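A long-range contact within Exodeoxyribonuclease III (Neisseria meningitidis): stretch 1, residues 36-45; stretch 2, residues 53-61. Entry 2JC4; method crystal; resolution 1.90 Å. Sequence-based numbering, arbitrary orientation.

Stretch 1, residues 36-45: KLDQDKFPAA
Stretch 2 53-61: HCVWSGQKT

The indole of Trp56 is held on both faces by stretch 1. The CB of Phe42 lies over one face, and NE2 of Gln39 lies over the opposite face. Trp56 is covered more by the other stretch than any other residue here.

Residues 53-57 form a strand, and 58-61 continue as loop. Stretch 1 begins as loop, makes a 3-10 segment at 39-41, and enters a helix at Ala44, with Pro43 at the N-cap position. The two stretches run in opposite directions. Lys36 pairs with Thr61 (CA to CA 4.8 Å), Asp38 with Gln59 (4.0 Å), Gln39 with Gly58 (4.3 Å) and Ala44 with Cys54 (6.8 Å).

Trp56 has phi/psi -157/168, chi1 65° (p) and chi2 96°. Its CA-to-CB bond points toward stretch 1. Trp56 NE1 donates to the backbone O of Gln39 at 2.9 Å, so the polar atom of the indole is satisfied. The Phe42 ring forms an offset stack with the five-membered ring of Trp56. The centroids are 4.1 Å apart and the planes differ by 10°. Phe42 has phi/psi -59/132, chi1 -176° (t) and chi2 82°. Its CB lies 3.6 Å from the centroid of that five-membered ring. In return, the CB of Trp56 lies 4.2 Å from the centroid of the Phe42 ring, over its face. The flat ring of Phe42 suits this buried site.

Cys54, chi1 -59° (m), is also buried. Its CB is 3.8 Å from CE2 of Phe42, and its SG sits at the edge of the Phe42 ring, 5.3 Å from the centroid. Ala44 CB reaches CH2 of Trp56 at 3.7 Å, a small apolar contact with the indole.

Gln39 (phi/psi -46/-52) has chi1 -170° (t), chi2 72° (p) and chi3 18°. Its CA-to-CB bond points sideways, but its end comes nearer to stretch 2. The amide can both donate and accept, and it does so against the backbone. Gln39 NE2 donates to O of Trp56 at 3.1 Å. Gln39 OE1 accepts from N of Gly58 at 2.8 Å. Both angles are 169°. Water 3 donates to OE1 of Gln39 and to O of Gly58, at 2.9 Å each.

Gly58 is buried, with phi/psi -122/161. Its CA lies 3.4 Å from O of Leu37 in a CA-H...O contact. An ideal CB here would be 2.4 Å from O of Leu37, a clash, so glycine fits this close approach.

Beyond Gly58, waters join the backbones. Water 2 accepts from N of Leu37 and N of Gln59, both at 3.1 Å. Water 1 donates to O of Lys36 at 3.0 Å and accepts from N of Thr61 at 2.9 Å. Lys36 (phi/psi 53/43, chi1 -67°, m) places CG 3.4 Å from O of Thr61. Its extended end leads away, and NZ is bonded elsewhere in the structure. Together the stretches bury 625 Å².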

ATOM      1  N   LYS A  36      -4.178   0.621  12.977  1.00 12.15           N
ATOM      2  CA  LYS A  36      -4.950   0.030  14.084  1.00 12.76           C
ATOM      3  C   LYS A  36      -4.882   0.882  15.349  1.00 13.36           C
ATOM      4  O   LYS A  36      -4.740   0.376  16.464  1.00 13.23           O
ATOM      5  CB  LYS A  36      -4.485  -1.397  14.362  1.00 12.48           C
ATOM      6  CG  LYS A  36      -4.802  -2.387  13.238  1.00 13.61           C
ATOM      7  CD  LYS A  36      -4.409  -3.815  13.683  1.00 16.37           C
ATOM      8  CE  LYS A  36      -4.543  -4.839  12.579  1.00 18.26           C
ATOM      9  NZ  LYS A  36      -4.253  -6.184  13.116  1.00 17.94           N
ATOM     10  N   LEU A  37      -5.004   2.193  15.159  1.00 14.26           N
ATOM     11  CA  LEU A  37      -4.899   3.149  16.251  1.00 15.81           C
ATOM     12  C   LEU A  37      -5.860   4.236  15.936  1.00 15.79           C
ATOM     13  O   LEU A  37      -5.900   4.724  14.801  1.00 16.16           O
ATOM     14  CB  LEU A  37      -3.485   3.762  16.284  1.00 16.22           C
ATOM     15  CG  LEU A  37      -2.354   2.980  16.913  1.00 18.94           C
ATOM     16  CD1 LEU A  37      -1.062   3.721  16.692  1.00 17.40           C
ATOM     17  CD2 LEU A  37      -2.603   2.727  18.382  1.00 20.07           C
ATOM     18  N   ASP A  38      -6.621   4.650  16.935  1.00 16.65           N
ATOM     19  CA  ASP A  38      -7.495   5.816  16.778  1.00 16.74           C
ATOM     20  C   ASP A  38      -6.707   7.082  16.442  1.00 16.32           C
ATOM     21  O   ASP A  38      -5.518   7.187  16.739  1.00 16.25           O
ATOM     22  CB  ASP A  38      -8.319   6.034  18.053  1.00 17.16           C
ATOM     23  CG  ASP A  38      -9.593   6.837  17.794  1.00 19.81           C
ATOM     24  OD1 ASP A  38      -9.939   7.077  16.596  1.00 18.68           O
ATOM     25  OD2 ASP A  38     -10.236   7.239  18.801  1.00 21.63           O
ATOM     26  N   GLN A  39      -7.387   8.054  15.849  1.00 15.87           N
ATOM     27  CA  GLN A  39      -6.739   9.297  15.412  1.00 16.66           C
ATOM     28  C   GLN A  39      -5.809   9.861  16.495  1.00 16.98           C
ATOM     29  O   GLN A  39      -4.642  10.133  16.232  1.00 18.65           O
ATOM     30  CB  GLN A  39      -7.800  10.345  15.034  1.00 16.11           C
ATOM     31  CG  GLN A  39      -7.190  11.591  14.329  1.00 16.75           C
ATOM     32  CD  GLN A  39      -6.738  11.295  12.906  1.00 16.47           C
ATOM     33  OE1 GLN A  39      -7.159  10.291  12.294  1.00 19.27           O
ATOM     34  NE2 GLN A  39      -5.910  12.174  12.357  1.00 14.99           N
ATOM     35  N   ASP A  40      -6.316  10.018  17.724  1.00 17.19           N
ATOM     36  CA  ASP A  40      -5.511  10.654  18.780  1.00 17.18           C
ATOM     37  C   ASP A  40      -4.518   9.704  19.470  1.00 18.23           C
ATOM     38  O   ASP A  40      -3.882  10.085  20.468  1.00 19.04           O
ATOM     39  CB  ASP A  40      -6.432  11.360  19.805  1.00 16.88           C
ATOM     40  CG  ASP A  40      -7.175  10.389  20.722  1.00 17.85           C
ATOM     41  OD1 ASP A  40      -7.155   9.163  20.450  1.00 21.20           O
ATOM     42  OD2 ASP A  40      -7.795  10.846  21.718  1.00 13.94           O
ATOM     43  N   LYS A  41      -4.387   8.462  18.971  1.00 16.89           N
ATOM     44  CA  LYS A  41      -3.418   7.513  19.527  1.00 16.87           C
ATOM     45  C   LYS A  41      -2.199   7.274  18.596  1.00 16.94           C
ATOM     46  O   LYS A  41      -1.252   6.559  18.940  1.00 16.91           O
ATOM     47  CB  LYS A  41      -4.108   6.205  19.887  1.00 17.20           C
ATOM     48  CG  LYS A  41      -5.242   6.356  20.902  1.00 19.65           C
ATOM     49  CD  LYS A  41      -4.706   6.408  22.328  1.00 26.97           C
ATOM     50  CE  LYS A  41      -5.778   6.811  23.337  1.00 29.85           C
ATOM     51  NZ  LYS A  41      -5.785   8.304  23.536  1.00 32.36           N
ATOM     52  N   PHE A  42      -2.220   7.903  17.431  1.00 16.58           N
ATOM     53  CA  PHE A  42      -1.094   7.848  16.497  1.00 16.90           C
ATOM     54  C   PHE A  42       0.137   8.410  17.234  1.00 16.95           C
ATOM     55  O   PHE A  42       0.021   9.494  17.838  1.00 16.20           O
ATOM     56  CB  PHE A  42      -1.410   8.709  15.270  1.00 15.77           C
ATOM     57  CG  PHE A  42      -0.363   8.644  14.197  1.00 17.68           C
ATOM     58  CD1 PHE A  42      -0.342   7.579  13.284  1.00 17.25           C
ATOM     59  CD2 PHE A  42       0.618   9.627  14.103  1.00 15.29           C
ATOM     60  CE1 PHE A  42       0.628   7.519  12.286  1.00 15.16           C
ATOM     61  CE2 PHE A  42       1.617   9.573  13.093  1.00 18.16           C
ATOM     62  CZ  PHE A  42       1.619   8.523  12.197  1.00 15.31           C
ATOM     63  N   PRO A  43       1.304   7.704  17.175  1.00 16.72           N
ATOM     64  CA  PRO A  43       2.521   8.198  17.845  1.00 17.27           C
ATOM     65  C   PRO A  43       3.207   9.373  17.102  1.00 17.57           C
ATOM     66  O   PRO A  43       4.401   9.296  16.726  1.00 17.35           O
ATOM     67  CB  PRO A  43       3.402   6.939  17.905  1.00 16.80           C
ATOM     68  CG  PRO A  43       3.064   6.208  16.614  1.00 16.45           C
ATOM     69  CD  PRO A  43       1.560   6.402  16.501  1.00 16.40           C
ATOM     70  N   ALA A  44       2.473  10.473  16.941  1.00 18.08           N
ATOM     71  CA  ALA A  44       2.956  11.623  16.169  1.00 19.74           C
ATOM     72  C   ALA A  44       4.271  12.178  16.767  1.00 20.60           C
ATOM     73  O   ALA A  44       5.256  12.386  16.062  1.00 20.31           O
ATOM     74  CB  ALA A  44       1.870  12.726  16.081  1.00 19.34           C
ATOM     75  N   ALA A  45       4.305  12.358  18.081  1.00 22.31           N
ATOM     76  CA  ALA A  45       5.508  12.881  18.744  1.00 22.47           C
ATOM     77  C   ALA A  45       6.738  12.006  18.478  1.00 22.24           C
ATOM     78  O   ALA A  45       7.788  12.528  18.183  1.00 23.75           O
ATOM     79  CB  ALA A  45       5.275  13.060  20.271  1.00 23.27           C
ATOM     80  N   HIS A  53       7.558  14.719   9.116  1.00 19.38           N
ATOM     81  CA  HIS A  53       6.174  15.219   9.063  1.00 19.24           C
ATOM     82  C   HIS A  53       5.206  14.056   8.831  1.00 18.87           C
ATOM     83  O   HIS A  53       5.508  13.156   8.055  1.00 17.19           O
ATOM     84  CB  HIS A  53       6.038  16.239   7.955  1.00 20.17           C
ATOM     85  CG  HIS A  53       6.927  17.431   8.132  1.00 22.50           C
ATOM     86  ND1 HIS A  53       6.688  18.400   9.085  1.00 26.51           N
ATOM     87  CD2 HIS A  53       8.064  17.797   7.499  1.00 25.30           C
ATOM     88  CE1 HIS A  53       7.636  19.318   9.020  1.00 27.68           C
ATOM     89  NE2 HIS A  53       8.485  18.973   8.067  1.00 27.53           N
ATOM     90  N   CYS A  54       4.073  14.060   9.543  1.00 18.07           N
ATOM     91  CA  CYS A  54       3.120  12.963   9.491  1.00 18.22           C
ATOM     92  C   CYS A  54       1.738  13.492   9.244  1.00 17.86           C
ATOM     93  O   CYS A  54       1.338  14.469   9.890  1.00 17.19           O
ATOM     94  CB  CYS A  54       3.063  12.249  10.849  1.00 18.95           C
ATOM     95  SG  CYS A  54       4.628  11.582  11.357  1.00 20.05           S
ATOM     96  N   VAL A  55       1.000  12.861   8.329  1.00 16.55           N
ATOM     97  CA  VAL A  55      -0.451  13.059   8.273  1.00 16.32           C
ATOM     98  C   VAL A  55      -1.094  11.691   8.323  1.00 15.54           C
ATOM     99  O   VAL A  55      -0.504  10.723   7.852  1.00 15.38           O
ATOM    100  CB  VAL A  55      -0.920  13.856   7.032  1.00 16.91           C
ATOM    101  CG1 VAL A  55      -0.323  15.296   7.076  1.00 15.17           C
ATOM    102  CG2 VAL A  55      -0.559  13.133   5.706  1.00 16.26           C
ATOM    103  N   TRP A  56      -2.266  11.595   8.934  1.00 14.62           N
ATOM    104  CA  TRP A  56      -2.845  10.273   9.122  1.00 14.28           C
ATOM    105  C   TRP A  56      -4.347  10.323   9.292  1.00 13.98           C
ATOM    106  O   TRP A  56      -4.943  11.399   9.532  1.00 12.62           O
ATOM    107  CB  TRP A  56      -2.205   9.568  10.336  1.00 13.83           C
ATOM    108  CG  TRP A  56      -2.508  10.256  11.644  1.00 14.76           C
ATOM    109  CD1 TRP A  56      -3.506   9.928  12.527  1.00 15.87           C
ATOM    110  CD2 TRP A  56      -1.810  11.388  12.227  1.00 15.27           C
ATOM    111  NE1 TRP A  56      -3.468  10.776  13.619  1.00 16.28           N
ATOM    112  CE2 TRP A  56      -2.443  11.677  13.460  1.00 17.04           C
ATOM    113  CE3 TRP A  56      -0.716  12.162  11.836  1.00 15.44           C
ATOM    114  CZ2 TRP A  56      -2.029  12.718  14.288  1.00 16.01           C
ATOM    115  CZ3 TRP A  56      -0.299  13.206  12.670  1.00 16.59           C
ATOM    116  CH2 TRP A  56      -0.954  13.465  13.881  1.00 16.31           C
ATOM    117  N   SER A  57      -4.940   9.133   9.217  1.00 12.98           N
ATOM    118  CA  SER A  57      -6.385   8.957   9.333  1.00 13.31           C
ATOM    119  C   SER A  57      -6.513   7.637  10.034  1.00 13.63           C
ATOM    120  O   SER A  57      -6.223   6.569   9.427  1.00 11.71           O
ATOM    121  CB  SER A  57      -7.029   8.856   7.944  1.00 13.91           C
ATOM    122  OG  SER A  57      -8.447   8.723   8.025  1.00 14.95           O
ATOM    123  N   GLY A  58      -6.894   7.701  11.305  1.00 13.00           N
ATOM    124  CA  GLY A  58      -7.024   6.490  12.135  1.00 14.43           C
ATOM    125  C   GLY A  58      -8.421   6.309  12.725  1.00 16.06           C
ATOM    126  O   GLY A  58      -9.204   7.248  12.788  1.00 16.78           O
ATOM    127  N   GLN A  59      -8.722   5.087  13.143  1.00 16.14           N
ATOM    128  CA  GLN A  59      -9.947   4.792  13.848  1.00 17.36           C
ATOM    129  C   GLN A  59      -9.583   3.700  14.823  1.00 17.36           C
ATOM    130  O   GLN A  59      -8.549   3.036  14.665  1.00 17.71           O
ATOM    131  CB  GLN A  59     -11.045   4.316  12.881  1.00 17.40           C
ATOM    132  CG  GLN A  59     -10.664   3.040  12.132  1.00 17.42           C
ATOM    133  CD  GLN A  59     -11.761   2.490  11.251  1.00 15.94           C
ATOM    134  OE1 GLN A  59     -11.571   2.329  10.061  1.00 14.22           O
ATOM    135  NE2 GLN A  59     -12.902   2.192  11.836  1.00 19.21           N
ATOM    136  N   LYS A  60     -10.426   3.491  15.826  1.00 18.73           N
ATOM    137  CA  LYS A  60     -10.171   2.418  16.792  1.00 19.29           C
ATOM    138  C   LYS A  60     -10.077   1.069  16.094  1.00 18.84           C
ATOM    139  O   LYS A  60     -10.898   0.772  15.219  1.00 20.63           O
ATOM    140  CB  LYS A  60     -11.302   2.324  17.823  1.00 19.53           C
ATOM    141  CG  LYS A  60     -10.863   1.592  19.066  1.00 22.33           C
ATOM    142  CD  LYS A  60     -10.151   2.553  19.967  1.00 26.67           C
ATOM    143  N   THR A  61      -9.104   0.257  16.515  1.00 17.96           N
ATOM    144  CA  THR A  61      -9.043  -1.191  16.227  1.00 18.05           C
ATOM    145  C   THR A  61      -8.680  -1.606  14.817  1.00 17.16           C
ATOM    146  O   THR A  61      -7.883  -2.512  14.664  1.00 16.84           O
ATOM    147  CB  THR A  61     -10.345  -1.885  16.591  1.00 18.80           C
ATOM    148  OG1 THR A  61     -10.735  -1.432  17.890  1.00 21.24           O
ATOM    149  CG2 THR A  61     -10.183  -3.427  16.587  1.00 18.90           C
TER
HETATM  150  O   HOH W   1      -6.999   0.783  18.416  1.00 20.84           O
HETATM  151  O   HOH W   2      -6.734   2.745  12.633  1.00 14.96           O
HETATM  152  O   HOH W   3      -9.928   9.811  11.595  1.00 23.52           O